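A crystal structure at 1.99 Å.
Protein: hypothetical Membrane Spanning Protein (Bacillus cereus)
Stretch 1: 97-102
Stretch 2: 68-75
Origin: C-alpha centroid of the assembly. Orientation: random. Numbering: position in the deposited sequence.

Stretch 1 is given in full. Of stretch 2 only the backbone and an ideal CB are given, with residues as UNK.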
# COMPACT_ATOMS: atom_id res chain seq x y z
N VAL A 97 -2.29 -11.45 24.09
CA VAL A 97 -2.06 -10.12 23.52
C VAL A 97 -1.06 -10.24 22.36
O VAL A 97 0.04 -10.76 22.55
CB VAL A 97 -1.45 -9.17 24.57
CG1 VAL A 97 -1.08 -7.81 23.95
CG2 VAL A 97 -2.42 -8.96 25.74
N VAL A 98 -1.43 -9.77 21.17
CA VAL A 98 -0.45 -9.66 20.11
C VAL A 98 -0.10 -8.20 19.91
O VAL A 98 -0.94 -7.40 19.49
CB VAL A 98 -0.94 -10.29 18.79
CG1 VAL A 98 0.18 -10.25 17.76
CG2 VAL A 98 -1.42 -11.71 19.04
N GLU A 99 1.15 -7.85 20.24
CA GLU A 99 1.66 -6.50 20.04
C GLU A 99 1.64 -6.16 18.57
O GLU A 99 2.04 -6.98 17.71
CB GLU A 99 3.09 -6.38 20.58
CG GLU A 99 3.58 -4.94 20.65
CD GLU A 99 4.91 -4.79 21.38
OE1 GLU A 99 5.14 -5.50 22.39
OE2 GLU A 99 5.74 -3.96 20.94
N ARG A 100 1.15 -4.96 18.26
CA ARG A 100 1.10 -4.51 16.87
C ARG A 100 2.04 -3.31 16.69
O ARG A 100 3.24 -3.44 16.97
CB ARG A 100 -0.37 -4.31 16.39
CG ARG A 100 -1.12 -5.67 16.27
CD ARG A 100 -2.61 -5.55 15.94
NE ARG A 100 -2.90 -5.29 14.52
CZ ARG A 100 -3.48 -4.18 14.07
NH1 ARG A 100 -3.83 -3.22 14.92
NH2 ARG A 100 -3.71 -4.02 12.78
N ASN A 101 1.55 -2.15 16.24
CA ASN A 101 2.46 -1.02 16.00
C ASN A 101 2.89 -0.29 17.28
O ASN A 101 3.96 0.33 17.31
CB ASN A 101 1.88 -0.03 14.98
CG ASN A 101 2.89 1.05 14.58
OD1 ASN A 101 3.99 0.74 14.11
ND2 ASN A 101 2.55 2.33 14.81
N GLU A 102 2.08 -0.35 18.33
CA GLU A 102 2.36 0.39 19.55
C GLU A 102 2.93 -0.48 20.67
O GLU A 102 2.46 -1.61 20.91
CB GLU A 102 1.10 1.14 20.02
CG GLU A 102 0.56 2.10 18.97
CD GLU A 102 -0.84 2.63 19.26
OE1 GLU A 102 -1.37 2.43 20.38
OE2 GLU A 102 -1.41 3.25 18.34
N UNK A 68 -5.27 -10.25 8.06
CA UNK A 68 -5.16 -8.83 7.74
C UNK A 68 -4.63 -8.01 8.92
O UNK A 68 -3.80 -7.11 8.73
CB UNK A 68 -6.52 -8.29 7.30
N UNK A 69 -5.11 -8.32 10.12
CA UNK A 69 -4.71 -7.58 11.33
C UNK A 69 -3.36 -8.00 11.92
O UNK A 69 -2.69 -7.18 12.55
CB UNK A 69 -5.79 -7.75 12.40
N UNK A 70 -2.98 -9.26 11.74
CA UNK A 70 -1.79 -9.79 12.39
C UNK A 70 -0.57 -10.03 11.48
O UNK A 70 0.56 -9.98 11.95
CB UNK A 70 -2.16 -11.11 13.07
N UNK A 71 -0.78 -10.27 10.18
CA UNK A 71 0.35 -10.65 9.32
C UNK A 71 1.50 -9.63 9.29
O UNK A 71 2.65 -10.05 9.14
CB UNK A 71 -0.16 -10.87 7.89
N UNK A 72 1.22 -8.31 9.39
CA UNK A 72 2.34 -7.38 9.44
C UNK A 72 3.15 -7.41 10.73
O UNK A 72 4.24 -6.83 10.79
CB UNK A 72 1.82 -5.96 9.22
N UNK A 73 2.62 -8.09 11.76
CA UNK A 73 3.19 -7.99 13.10
C UNK A 73 3.70 -9.30 13.68
O UNK A 73 4.47 -9.29 14.65
CB UNK A 73 2.14 -7.41 14.05
N UNK A 74 3.29 -10.41 13.09
CA UNK A 74 3.79 -11.70 13.52
C UNK A 74 3.83 -12.66 12.35
O UNK A 74 3.06 -12.53 11.41
CB UNK A 74 2.93 -12.27 14.65
N UNK A 75 4.74 -13.62 12.41
CA UNK A 75 4.76 -14.70 11.44
C UNK A 75 4.24 -15.97 12.09
O UNK A 75 4.33 -17.06 11.51
CB UNK A 75 6.17 -14.91 10.88

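Position 68 is helical, with phi/psi of -68/-41, and its CA-to-CB bond points away from stretch 1. No atom of that stretch lies within 5.5 Å of the ideal CB. Many residues that tolerate a helix would suit. The deposited residue is Ala68. Its side chain makes no contact here, but its carbonyl does: a water donates to Ala68 O at 2.9 Å and accepts from Arg100 NH2 at 2.8 Å.

Position 69 is also helical, and its CB points sideways. The ideal CB is 4.3 Å from Arg100 NH2. The main offer of stretch 1 goes to the backbone: Arg100 NE donates to the carbonyl O of 69 at 2.7 Å, nearly straight at 163°. Arg100 NH2 adds a weak bond to the same O at 3.3 Å. The acceptor is a backbone carbonyl, which every residue has, so these bonds do not select the side chain; polar, aliphatic or aromatic groups would all be plausible. The deposited residue is Tyr69. Its ring leads away from stretch 1, and its CD1 remains 4.2 Å from Arg100 NH2.

Position 70 has its CB sideways, 5.3 Å from Val98 CG1. The valine methyl offers an apolar surface just beyond the reach of a CB. A branched aliphatic chain or methionine could span the gap. The residue is Leu70, with chi1 m and chi2 t. The end of its side chain comes nearer, placing CD2 4.0 Å from Val98 CG1 and 4.3 Å from Arg100 CD. Leu70 O accepts backbone hydrogen bonds from the N atoms of 73 and 74, which helps hold the turn.

Position 71 is out of reach, and stretch 1 places no demand on it. It is Ser71, whose OG is hydrogen-bonded to a residue flanking one of the two stretches.

Position 72 is also out of reach. Its phi of -71° is compatible with proline, though other residues would fit. It is Pro72.

Position 73 faces stretch 1 directly. The ideal CB lies 3.7 Å from Glu99 O and 4.2 Å from Arg100 CA. The Arg100 side chain offers aliphatic carbons and a charged end, so a flat aromatic or a long aliphatic chain would suit. The residue is Tyr73, with chi1 m. Arg100 CB sits over the ring face, 3.8 Å from the centroid and 10° off the normal, a CH-pi contact. Tyr73 CE2 is 3.6 Å from Arg100 NE, and Tyr73 CE1 is 3.6 Å from Asn101 N. A water donates to Tyr73 O and to Glu99 O, both at 2.7 Å, linking the two backbones.

Position 74 points toward stretch 1 from an extended backbone, phi/psi -149/152. Val98 CG1 is 4.6 Å from its ideal CB. A small beta-branched residue such as valine or threonine would suit. The residue is Thr74. Its CG2 lies 4.2 Å from Val98 CG1, while OG1 is hydrogen-bonded to a residue flanking one of the two stretches.

Position 75 is out of reach, so stretch 1 leaves its choice open. It is Glu75.

Stretch 2 68-75: AYLSPYTE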
# COMPACT_ATOMS: atom_id res chain seq x y z
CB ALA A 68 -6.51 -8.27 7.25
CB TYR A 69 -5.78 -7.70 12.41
CG TYR A 69 -7.10 -7.04 12.10
CD1 TYR A 69 -7.16 -5.89 11.29
CD2 TYR A 69 -8.28 -7.53 12.63
CE1 TYR A 69 -8.39 -5.28 11.01
CE2 TYR A 69 -9.50 -6.94 12.36
CZ TYR A 69 -9.55 -5.81 11.55
OH TYR A 69 -10.78 -5.21 11.29
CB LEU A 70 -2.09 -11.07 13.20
CG LEU A 70 -3.11 -10.99 14.35
CD1 LEU A 70 -3.09 -12.29 15.20
CD2 LEU A 70 -2.89 -9.77 15.26
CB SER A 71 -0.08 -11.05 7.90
OG SER A 71 -0.52 -9.91 7.18
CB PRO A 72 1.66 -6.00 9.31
CG PRO A 72 0.29 -6.28 8.83
CD PRO A 72 -0.07 -7.59 9.39
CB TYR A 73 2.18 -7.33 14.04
CG TYR A 73 1.71 -6.01 13.50
CD1 TYR A 73 2.56 -4.91 13.49
CD2 TYR A 73 0.43 -5.87 12.97
CE1 TYR A 73 2.14 -3.70 12.99
CE2 TYR A 73 -0.00 -4.66 12.46
CZ TYR A 73 0.86 -3.59 12.47
OH TYR A 73 0.47 -2.39 11.96
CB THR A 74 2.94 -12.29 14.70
OG1 THR A 74 3.41 -13.61 15.00
CG2 THR A 74 1.44 -12.36 14.36
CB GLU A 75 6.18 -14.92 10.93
CG GLU A 75 6.74 -13.71 10.18
CD GLU A 75 8.26 -13.72 10.07
OE1 GLU A 75 8.93 -14.52 10.77
OE2 GLU A 75 8.80 -12.91 9.29
O HOH W 1 -3.03 -4.71 10.11
O HOH W 2 3.83 -8.97 17.27
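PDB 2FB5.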